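Local coordinates for type IV pilus assembly protein PilF (Pseudomonas aeruginosa, PDB 2HO1) that is essential for outer-membrane localization of PilQ and its assembly into dodecameric secretins of the type IV pilus, at residues T53-L64 / A76-E84; S102-G112 / R127-Y137. One frame throughout, in Å; residues are numbered along the deposited sequence. Where two conformers were deposited one is given.

In the fold
Both interactions pack helices within the TPR superhelix, where successive antiparallel helices stack side by side. Interaction 1 joins helix 57-66, in TPR 1, to helix 71-83. Interaction 2 closes the helix pair of TPR 3, 105-117 and 121-131. They follow one another along the chain. Their centres lie about 21 Å apart, and their nearest atoms about 5 Å apart without touching. Helix 87-100 bridges them: Y94 meets Q82 and V79 of one and Y111 of the other. R106 also packs on A75 of helix 71-83. The first four repeats are the minimal region for secretin assembly, and both contacts fall within it.

Interaction 1 of 2, residues T53-L64 / A76-E84; sequences TEQAKVPLRKAL and ALAVVFQTE
K57 crosses L77, V80 and F81 on helix 71-83 and reaches E84. Its CG is anti to the carbonyl carbon (chi1 -67°), and the chain beyond is fully extended. CG packs 3.9 Å from V80 CG1 and a little farther from L77 CD1. CE comes obliquely to the F81 ring, 3.8 Å from F81 CE1. At the tip, K57 NZ forms a long salt bridge to E84 OE1, 3.6 Å away. NZ also makes a weak hydrogen bond, part of a salt bridge, to E54 OE1 at 3.3 Å. E54, K57 and E84 thus form a salt-bridge network, with one ammonium group serving two carboxylates. Segments 57-64 and 76-83 run antiparallel, at 148°, as neighbouring helices of TPR repeats do. L77 is a knob in a hole formed by K57, L60, R61 and L64, with its CD2 3.8 Å from L64 CD1. L60 straddles A76: both its methyls touch A76 CB, and L60 CD1 also packs 3.8 Å from V80 CG2. That same V80 methyl meets A56 CB at 3.7 Å. Toward the chain turn, T53 CG2 touches the side chains of both T83 and E84.

Interaction 2 of 2, residues S102-G112 / R127-Y137; sequences SRNARVLNNYG and RLLEASQDTLY
L108 and A105 of helix 105-117 pack against A131 of helix 121-131. This is the antiparallel helix pair of TPR 3, and the short segments run at 155° with their axes 8.2 Å apart. The small residues allow a close approach: A105 CA and A131 CA are 4.4 Å apart. L108 CB meets A131 CB, and L108 CD1 presses on E130 CG at 3.3 Å. A105 CB touches the CB of D134 and the ring of Y137. The Y137 ring lies with one face over the backbone of A105 and R106, R106 N sitting above its centre. Y137 CG is anti to its own backbone N (chi1 178°), which carries the ring back across the start of helix 105-117. At the other end, R127 NE comes obliquely to Y111 CE2, 3.6 Å away. Water 5 meets the edge of the R127 guanidinium, accepting from R127 NE, and donates to Y111 OH. That hydroxyl is also hydrogen-bonded to D91 OD1.

No direct hydrogen bond crosses between the segments; waters bridge their polar groups. Water 1 links R103 NH1 to E130 OE2. R103 also forms a salt bridge with E162 of the second subunit, and E130 OE1 is hydrogen-bonded to Y125 OH of that subunit, so this side faces the dimer partner. N109 OD1 bonds N146 of helix 140-153, while its ND2 donates to water 4. That water also joins N110 OD1 and Y137 OH.

Farther out, N104 caps helix 105-117, its OD1 accepting from V107 N at 3.1 Å. D134 OD1 accepts from L136 N in an Asx turn. Its other oxygen, D134 OD2, takes a bond from water 3 at 2.6 Å, and water 3 accepts from A105 N.

Interaction 1 of 2, residues T53-L64 / A76-E84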
loop_
_atom_site.group_PDB
_atom_site.type_symbol
_atom_site.label_atom_id
_atom_site.label_comp_id
_atom_site.label_asym_id
_atom_site.label_seq_id
_atom_site.Cartn_x
_atom_site.Cartn_y
_atom_site.Cartn_z
ATOM N N THR A 53 -7.877 -32.092 5.330
ATOM C CA THR A 53 -6.628 -31.440 4.961
ATOM C C THR A 53 -5.589 -32.280 4.245
ATOM O O THR A 53 -5.131 -31.943 3.143
ATOM C CB THR A 53 -6.035 -30.842 6.205
ATOM O OG1 THR A 53 -7.050 -30.044 6.825
ATOM C CG2 THR A 53 -4.815 -29.999 5.881
ATOM N N GLU A 54 -5.222 -33.381 4.884
ATOM C CA GLU A 54 -4.238 -34.306 4.340
ATOM C C GLU A 54 -4.669 -34.891 2.982
ATOM O O GLU A 54 -3.834 -35.041 2.089
ATOM C CB GLU A 54 -3.967 -35.411 5.389
ATOM C CG GLU A 54 -2.859 -36.425 5.070
ATOM C CD GLU A 54 -1.503 -35.800 4.765
ATOM O OE1 GLU A 54 -1.184 -34.709 5.304
ATOM O OE2 GLU A 54 -0.734 -36.421 3.987
ATOM N N GLN A 55 -5.959 -35.191 2.802
ATOM C CA GLN A 55 -6.451 -35.760 1.525
ATOM C C GLN A 55 -6.364 -34.803 0.342
ATOM O O GLN A 55 -6.324 -35.238 -0.803
ATOM C CB GLN A 55 -7.911 -36.188 1.635
ATOM C CG GLN A 55 -8.140 -37.456 2.407
ATOM C CD GLN A 55 -9.580 -37.563 2.887
ATOM O OE1 GLN A 55 -10.513 -37.607 2.075
ATOM N NE2 GLN A 55 -9.768 -37.587 4.219
ATOM N N ALA A 56 -6.379 -33.505 0.637
ATOM C CA ALA A 56 -6.304 -32.451 -0.367
ATOM C C ALA A 56 -5.040 -32.538 -1.222
ATOM O O ALA A 56 -5.032 -32.110 -2.367
ATOM C CB ALA A 56 -6.379 -31.071 0.330
ATOM N N LYS A 57 -3.964 -33.098 -0.669
ATOM C CA LYS A 57 -2.702 -33.215 -1.406
ATOM C C LYS A 57 -2.703 -34.050 -2.685
ATOM O O LYS A 57 -2.026 -33.687 -3.668
ATOM C CB LYS A 57 -1.598 -33.764 -0.492
ATOM C CG LYS A 57 -1.177 -32.850 0.646
ATOM C CD LYS A 57 -0.172 -33.599 1.529
ATOM C CE LYS A 57 0.369 -32.772 2.675
ATOM N NZ LYS A 57 1.317 -33.607 3.504
ATOM N N VAL A 58 -3.429 -35.169 -2.682
ATOM C CA VAL A 58 -3.470 -36.053 -3.857
ATOM C C VAL A 58 -3.870 -35.289 -5.111
ATOM O O VAL A 58 -3.106 -35.240 -6.075
ATOM C CB VAL A 58 -4.447 -37.251 -3.638
ATOM C CG1 VAL A 58 -4.504 -38.128 -4.896
ATOM C CG2 VAL A 58 -3.993 -38.076 -2.430
ATOM N N PRO A 59 -5.074 -34.695 -5.116
ATOM C CA PRO A 59 -5.585 -33.916 -6.250
ATOM C C PRO A 59 -4.626 -32.769 -6.618
ATOM O O PRO A 59 -4.351 -32.515 -7.804
ATOM C CB PRO A 59 -6.913 -33.355 -5.733
ATOM C CG PRO A 59 -7.335 -34.310 -4.669
ATOM C CD PRO A 59 -6.053 -34.740 -4.010
ATOM N N LEU A 60 -4.116 -32.069 -5.607
ATOM C CA LEU A 60 -3.231 -30.941 -5.876
ATOM C C LEU A 60 -1.893 -31.362 -6.503
ATOM O O LEU A 60 -1.337 -30.637 -7.318
ATOM C CB LEU A 60 -3.026 -30.109 -4.594
ATOM C CG LEU A 60 -4.328 -29.518 -4.012
ATOM C CD1 LEU A 60 -4.023 -28.847 -2.695
ATOM C CD2 LEU A 60 -4.967 -28.507 -4.993
ATOM N N ARG A 61 -1.373 -32.533 -6.164
ATOM C CA ARG A 61 -0.116 -32.919 -6.797
ATOM C C ARG A 61 -0.409 -33.268 -8.246
ATOM O O ARG A 61 0.440 -33.054 -9.119
ATOM C CB ARG A 61 0.535 -34.111 -6.103
ATOM C CG ARG A 61 0.627 -33.999 -4.600
ATOM C CD ARG A 61 1.892 -33.332 -4.039
ATOM N NE ARG A 61 1.969 -33.662 -2.607
ATOM C CZ ARG A 61 2.823 -33.158 -1.722
ATOM N NH1 ARG A 61 3.720 -32.249 -2.075
ATOM N NH2 ARG A 61 2.760 -33.568 -0.461
ATOM N N LYS A 62 -1.607 -33.797 -8.515
ATOM C CA LYS A 62 -1.972 -34.141 -9.892
ATOM C C LYS A 62 -2.032 -32.856 -10.697
ATOM O O LYS A 62 -1.496 -32.775 -11.795
ATOM C CB LYS A 62 -3.327 -34.857 -9.961
ATOM C CG LYS A 62 -3.312 -36.280 -9.430
ATOM C CD LYS A 62 -4.679 -36.959 -9.603
ATOM C CE LYS A 62 -4.695 -38.355 -8.969
ATOM N NZ LYS A 62 -6.065 -38.981 -8.989
ATOM N N ALA A 63 -2.688 -31.842 -10.147
ATOM C CA ALA A 63 -2.753 -30.557 -10.836
ATOM C C ALA A 63 -1.335 -30.082 -11.156
ATOM O O ALA A 63 -1.060 -29.617 -12.267
ATOM C CB ALA A 63 -3.441 -29.538 -9.983
ATOM N N LEU A 64 -0.443 -30.202 -10.176
ATOM C CA LEU A 64 0.939 -29.785 -10.358
ATOM C C LEU A 64 1.742 -30.669 -11.322
ATOM O O LEU A 64 2.680 -30.190 -11.950
ATOM C CB LEU A 64 1.647 -29.687 -8.993
ATOM C CG LEU A 64 1.239 -28.438 -8.186
ATOM C CD1 LEU A 64 1.776 -28.525 -6.750
ATOM C CD2 LEU A 64 1.744 -27.180 -8.902
ATOM N N ALA A 76 -3.010 -23.446 -3.123
ATOM C CA ALA A 76 -3.861 -24.350 -2.367
ATOM C C ALA A 76 -2.995 -25.274 -1.505
ATOM O O ALA A 76 -3.303 -25.529 -0.337
ATOM C CB ALA A 76 -4.728 -25.181 -3.336
ATOM N N LEU A 77 -1.922 -25.796 -2.087
ATOM C CA LEU A 77 -1.018 -26.667 -1.333
ATOM C C LEU A 77 -0.462 -25.870 -0.138
ATOM O O LEU A 77 -0.313 -26.407 0.949
ATOM C CB LEU A 77 0.101 -27.166 -2.248
ATOM C CG LEU A 77 0.973 -28.345 -1.793
ATOM C CD1 LEU A 77 0.115 -29.565 -1.400
ATOM C CD2 LEU A 77 1.902 -28.705 -2.963
ATOM N N ALA A 78 -0.178 -24.580 -0.351
ATOM C CA ALA A 78 0.289 -23.693 0.701
ATOM C C ALA A 78 -0.647 -23.648 1.903
ATOM O O ALA A 78 -0.185 -23.659 3.040
ATOM C CB ALA A 78 0.535 -22.296 0.158
ATOM N N VAL A 79 -1.960 -23.610 1.666
ATOM C CA VAL A 79 -2.859 -23.580 2.808
ATOM C C VAL A 79 -2.988 -24.985 3.402
ATOM O O VAL A 79 -3.349 -25.132 4.571
ATOM C CB VAL A 79 -4.254 -23.019 2.445
ATOM C CG1 VAL A 79 -4.109 -21.739 1.615
ATOM C CG2 VAL A 79 -5.058 -24.062 1.734
ATOM N N VAL A 80 -2.709 -26.015 2.605
ATOM C CA VAL A 80 -2.776 -27.378 3.134
ATOM C C VAL A 80 -1.682 -27.407 4.216
ATOM O O VAL A 80 -1.958 -27.728 5.357
ATOM C CB VAL A 80 -2.461 -28.486 2.101
ATOM C CG1 VAL A 80 -2.205 -29.822 2.848
ATOM C CG2 VAL A 80 -3.641 -28.670 1.113
ATOM N N PHE A 81 -0.459 -27.035 3.856
ATOM C CA PHE A 81 0.667 -27.020 4.794
ATOM C C PHE A 81 0.460 -26.075 5.978
ATOM O O PHE A 81 0.809 -26.399 7.110
ATOM C CB PHE A 81 1.962 -26.650 4.069
ATOM C CG PHE A 81 2.460 -27.708 3.133
ATOM C CD1 PHE A 81 2.525 -29.031 3.528
ATOM C CD2 PHE A 81 2.876 -27.379 1.857
ATOM C CE1 PHE A 81 2.985 -30.004 2.667
ATOM C CE2 PHE A 81 3.338 -28.348 0.993
ATOM C CZ PHE A 81 3.393 -29.662 1.399
ATOM N N GLN A 82 -0.070 -24.890 5.691
ATOM C CA GLN A 82 -0.325 -23.881 6.706
ATOM C C GLN A 82 -1.280 -24.475 7.716
ATOM O O GLN A 82 -1.115 -24.314 8.914
ATOM C CB GLN A 82 -0.940 -22.643 6.035
ATOM C CG GLN A 82 -1.601 -21.617 6.946
ATOM C CD GLN A 82 -2.105 -20.402 6.136
ATOM O OE1 GLN A 82 -2.118 -20.432 4.896
ATOM N NE2 GLN A 82 -2.512 -19.351 6.827
ATOM N N THR A 83 -2.297 -25.161 7.219
ATOM C CA THR A 83 -3.279 -25.801 8.081
ATOM C C THR A 83 -2.618 -26.917 8.943
ATOM O O THR A 83 -2.997 -27.128 10.096
ATOM C CB THR A 83 -4.424 -26.409 7.228
ATOM O OG1 THR A 83 -5.001 -25.375 6.406
ATOM C CG2 THR A 83 -5.510 -27.037 8.139
ATOM N N GLU A 84 -1.650 -27.631 8.377
ATOM C CA GLU A 84 -0.939 -28.684 9.130
ATOM C C GLU A 84 0.228 -28.166 9.974
ATOM O O GLU A 84 1.059 -28.956 10.420
ATOM C CB GLU A 84 -0.362 -29.731 8.207
ATOM C CG GLU A 84 -1.369 -30.414 7.345
ATOM C CD GLU A 84 -0.726 -31.448 6.462
ATOM O OE1 GLU A 84 0.469 -31.290 6.099
ATOM O OE2 GLU A 84 -1.428 -32.417 6.123
#

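Interaction 2 of 2, residues S102-G112 / R127-Y137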
loop_
_atom_site.group_PDB
_atom_site.type_symbol
_atom_site.label_atom_id
_atom_site.label_comp_id
_atom_site.label_asym_id
_atom_site.label_seq_id
_atom_site.Cartn_x
_atom_site.Cartn_y
_atom_site.Cartn_z
ATOM N N SER A 102 3.542 -12.522 -9.413
ATOM C CA SER A 102 3.857 -11.808 -8.172
ATOM C C SER A 102 2.802 -10.793 -7.705
ATOM O O SER A 102 2.885 -10.305 -6.570
ATOM C CB SER A 102 5.182 -11.062 -8.329
ATOM O OG SER A 102 5.060 -10.082 -9.350
ATOM N N ARG A 103 1.831 -10.470 -8.568
ATOM C CA ARG A 103 0.803 -9.480 -8.209
ATOM C C ARG A 103 -0.636 -9.977 -8.016
ATOM O O ARG A 103 -1.565 -9.169 -7.950
ATOM C CB ARG A 103 0.841 -8.302 -9.196
ATOM C CG ARG A 103 2.187 -7.551 -9.105
ATOM C CD ARG A 103 2.225 -6.197 -9.835
ATOM N NE ARG A 103 2.065 -6.316 -11.284
ATOM C CZ ARG A 103 0.930 -6.071 -11.935
ATOM N NH1 ARG A 103 -0.151 -5.686 -11.264
ATOM N NH2 ARG A 103 0.880 -6.204 -13.258
ATOM N N ASN A 104 -0.779 -11.299 -7.886
ATOM C CA ASN A 104 -2.043 -11.981 -7.647
ATOM C C ASN A 104 -2.552 -11.612 -6.248
ATOM O O ASN A 104 -2.069 -12.140 -5.241
ATOM C CB ASN A 104 -1.810 -13.501 -7.712
ATOM C CG ASN A 104 -3.069 -14.292 -7.496
ATOM O OD1 ASN A 104 -3.872 -13.989 -6.635
ATOM N ND2 ASN A 104 -3.236 -15.334 -8.271
ATOM N N ALA A 105 -3.550 -10.743 -6.187
ATOM C CA ALA A 105 -4.084 -10.254 -4.910
ATOM C C ALA A 105 -4.638 -11.292 -3.942
ATOM O O ALA A 105 -4.495 -11.146 -2.728
ATOM C CB ALA A 105 -5.155 -9.161 -5.165
ATOM N N ARG A 106 -5.311 -12.312 -4.466
ATOM C CA ARG A 106 -5.867 -13.335 -3.613
ATOM C C ARG A 106 -4.736 -14.079 -2.874
ATOM O O ARG A 106 -4.796 -14.272 -1.660
ATOM C CB ARG A 106 -6.689 -14.328 -4.457
ATOM C CG ARG A 106 -7.413 -15.386 -3.631
ATOM C CD ARG A 106 -8.158 -16.395 -4.543
ATOM N NE ARG A 106 -7.198 -17.236 -5.242
ATOM C CZ ARG A 106 -6.599 -18.287 -4.680
ATOM N NH1 ARG A 106 -6.902 -18.638 -3.423
ATOM N NH2 ARG A 106 -5.718 -19.003 -5.374
ATOM N N VAL A 107 -3.712 -14.473 -3.624
ATOM C CA VAL A 107 -2.599 -15.212 -3.069
ATOM C C VAL A 107 -1.731 -14.308 -2.205
ATOM O O VAL A 107 -1.267 -14.742 -1.141
ATOM C CB VAL A 107 -1.793 -15.863 -4.194
ATOM C CG1 VAL A 107 -0.553 -16.558 -3.637
ATOM C CG2 VAL A 107 -2.695 -16.867 -4.919
ATOM N N LEU A 108 -1.547 -13.055 -2.622
ATOM C CA LEU A 108 -0.786 -12.123 -1.801
ATOM C C LEU A 108 -1.518 -11.953 -0.469
ATOM O O LEU A 108 -0.889 -11.856 0.586
ATOM C CB LEU A 108 -0.647 -10.764 -2.484
ATOM C CG LEU A 108 0.411 -10.687 -3.605
ATOM C CD1 LEU A 108 0.207 -9.378 -4.411
ATOM C CD2 LEU A 108 1.849 -10.745 -2.988
ATOM N N ASN A 109 -2.843 -11.936 -0.498
ATOM C CA ASN A 109 -3.578 -11.736 0.744
ATOM C C ASN A 109 -3.512 -12.978 1.638
ATOM O O ASN A 109 -3.338 -12.845 2.827
ATOM C CB ASN A 109 -5.038 -11.339 0.465
ATOM C CG ASN A 109 -5.817 -11.071 1.746
ATOM O OD1 ASN A 109 -5.424 -10.245 2.575
ATOM N ND2 ASN A 109 -6.919 -11.762 1.911
ATOM N N ASN A 110 -3.646 -14.176 1.057
ATOM C CA ASN A 110 -3.547 -15.405 1.829
ATOM C C ASN A 110 -2.131 -15.508 2.445
ATOM O O ASN A 110 -1.979 -15.895 3.607
ATOM C CB ASN A 110 -3.793 -16.624 0.939
ATOM C CG ASN A 110 -5.278 -16.782 0.539
ATOM O OD1 ASN A 110 -6.151 -16.184 1.144
ATOM N ND2 ASN A 110 -5.545 -17.596 -0.466
ATOM N N TYR A 111 -1.105 -15.182 1.660
ATOM C CA TYR A 111 0.261 -15.237 2.159
ATOM C C TYR A 111 0.497 -14.198 3.280
ATOM O O TYR A 111 1.085 -14.518 4.333
ATOM C CB TYR A 111 1.254 -15.070 0.992
ATOM C CG TYR A 111 2.745 -15.240 1.349
ATOM C CD1 TYR A 111 3.161 -16.091 2.397
ATOM C CD2 TYR A 111 3.734 -14.601 0.590
ATOM C CE1 TYR A 111 4.529 -16.292 2.663
ATOM C CE2 TYR A 111 5.098 -14.799 0.844
ATOM C CZ TYR A 111 5.489 -15.647 1.889
ATOM O OH TYR A 111 6.840 -15.768 2.181
ATOM N N GLY A 112 0.032 -12.965 3.082
ATOM C CA GLY A 112 0.194 -11.967 4.125
ATOM C C GLY A 112 -0.534 -12.360 5.401
ATOM O O GLY A 112 -0.094 -12.028 6.541
ATOM N N ARG A 127 3.462 -7.634 1.721
ATOM C CA ARG A 127 2.672 -8.424 0.780
ATOM C C ARG A 127 1.268 -7.874 0.685
ATOM O O ARG A 127 0.703 -7.835 -0.393
ATOM C CB ARG A 127 2.629 -9.910 1.177
ATOM C CG ARG A 127 3.976 -10.581 1.216
ATOM C CD ARG A 127 4.648 -10.603 -0.147
ATOM N NE ARG A 127 5.846 -11.439 -0.180
ATOM C CZ ARG A 127 6.490 -11.755 -1.307
ATOM N NH1 ARG A 127 6.033 -11.307 -2.468
ATOM N NH2 ARG A 127 7.592 -12.500 -1.285
ATOM N N LEU A 128 0.716 -7.438 1.814
ATOM C CA LEU A 128 -0.621 -6.877 1.841
ATOM C C LEU A 128 -0.692 -5.532 1.092
ATOM O O LEU A 128 -1.686 -5.251 0.421
ATOM C CB LEU A 128 -1.096 -6.723 3.286
ATOM C CG LEU A 128 -1.314 -8.078 3.968
ATOM C CD1 LEU A 128 -1.464 -7.868 5.487
ATOM C CD2 LEU A 128 -2.558 -8.789 3.371
ATOM N N LEU A 129 0.354 -4.709 1.201
ATOM C CA LEU A 129 0.395 -3.438 0.481
ATOM C C LEU A 129 0.348 -3.724 -1.029
ATOM O O LEU A 129 -0.284 -2.996 -1.799
ATOM C CB LEU A 129 1.679 -2.663 0.796
ATOM C CG LEU A 129 1.739 -1.922 2.127
ATOM C CD1 LEU A 129 3.055 -1.154 2.243
ATOM C CD2 LEU A 129 0.572 -0.965 2.207
ATOM N N GLU A 130 1.025 -4.783 -1.469
ATOM C CA GLU A 130 1.000 -5.087 -2.891
ATOM C C GLU A 130 -0.405 -5.622 -3.259
ATOM O O GLU A 130 -0.954 -5.298 -4.314
ATOM C CB GLU A 130 2.105 -6.096 -3.252
ATOM C CG GLU A 130 2.042 -6.592 -4.690
ATOM C CD GLU A 130 2.398 -5.522 -5.745
ATOM O OE1 GLU A 130 3.572 -5.057 -5.785
ATOM O OE2 GLU A 130 1.481 -5.152 -6.539
ATOM N N ALA A 131 -0.996 -6.407 -2.372
ATOM C CA ALA A 131 -2.330 -6.965 -2.618
ATOM C C ALA A 131 -3.373 -5.875 -2.778
ATOM O O ALA A 131 -4.278 -5.996 -3.578
ATOM C CB ALA A 131 -2.744 -7.859 -1.477
ATOM N N SER A 132 -3.249 -4.820 -1.998
ATOM C CA SER A 132 -4.224 -3.743 -2.023
ATOM C C SER A 132 -4.348 -3.012 -3.359
ATOM O O SER A 132 -5.332 -2.314 -3.598
ATOM C CB SER A 132 -3.909 -2.737 -0.896
ATOM O OG SER A 132 -2.879 -1.838 -1.255
ATOM N N GLN A 133 -3.352 -3.179 -4.229
ATOM C CA GLN A 133 -3.344 -2.523 -5.517
ATOM C C GLN A 133 -4.343 -3.047 -6.561
ATOM O O GLN A 133 -4.643 -2.325 -7.518
ATOM C CB GLN A 133 -1.925 -2.532 -6.085
ATOM C CG GLN A 133 -0.970 -1.683 -5.242
ATOM C CD GLN A 133 -1.526 -0.270 -5.016
ATOM O OE1 GLN A 133 -1.556 0.537 -5.923
ATOM N NE2 GLN A 133 -2.003 0.003 -3.801
ATOM N N ASP A 134 -4.828 -4.280 -6.412
ATOM C CA ASP A 134 -5.825 -4.821 -7.362
ATOM C C ASP A 134 -7.160 -4.346 -6.838
ATOM O O ASP A 134 -7.744 -4.966 -5.931
ATOM C CB ASP A 134 -5.811 -6.346 -7.375
ATOM C CG ASP A 134 -6.822 -6.925 -8.365
ATOM O OD1 ASP A 134 -7.578 -6.131 -9.008
ATOM O OD2 ASP A 134 -6.868 -8.169 -8.486
ATOM N N THR A 135 -7.649 -3.223 -7.370
ATOM C CA THR A 135 -8.914 -2.701 -6.860
ATOM C C THR A 135 -10.140 -3.495 -7.326
ATOM O O THR A 135 -11.256 -3.205 -6.907
ATOM C CB THR A 135 -9.093 -1.168 -7.222
ATOM O OG1 THR A 135 -9.025 -0.998 -8.649
ATOM C CG2 THR A 135 -7.947 -0.329 -6.597
ATOM N N LEU A 136 -9.936 -4.513 -8.154
ATOM C CA LEU A 136 -11.057 -5.324 -8.645
ATOM C C LEU A 136 -11.180 -6.611 -7.852
ATOM O O LEU A 136 -12.097 -7.403 -8.070
ATOM C CB LEU A 136 -10.862 -5.687 -10.129
ATOM C CG LEU A 136 -10.423 -4.551 -11.073
ATOM C CD1 LEU A 136 -10.481 -5.046 -12.523
ATOM C CD2 LEU A 136 -11.346 -3.358 -10.910
ATOM N N TYR A 137 -10.251 -6.840 -6.929
ATOM C CA TYR A 137 -10.293 -8.061 -6.138
ATOM C C TYR A 137 -11.519 -8.053 -5.221
ATOM O O TYR A 137 -11.671 -7.180 -4.372
ATOM C CB TYR A 137 -8.972 -8.206 -5.346
ATOM C CG TYR A 137 -8.927 -9.423 -4.453
ATOM C CD1 TYR A 137 -9.383 -10.670 -4.904
ATOM C CD2 TYR A 137 -8.483 -9.316 -3.132
ATOM C CE1 TYR A 137 -9.410 -11.774 -4.055
ATOM C CE2 TYR A 137 -8.501 -10.414 -2.274
ATOM C CZ TYR A 137 -8.967 -11.644 -2.733
ATOM O OH TYR A 137 -8.978 -12.720 -1.859
HETATM O O HOH W 1 0.223 -3.768 -8.747
HETATM O O HOH W 2 -1.723 -6.674 -7.268
HETATM O O HOH W 3 -4.855 -9.796 -8.473
HETATM O O HOH W 4 -7.854 -13.819 0.441
HETATM O O HOH W 5 7.476 -12.723 2.229
#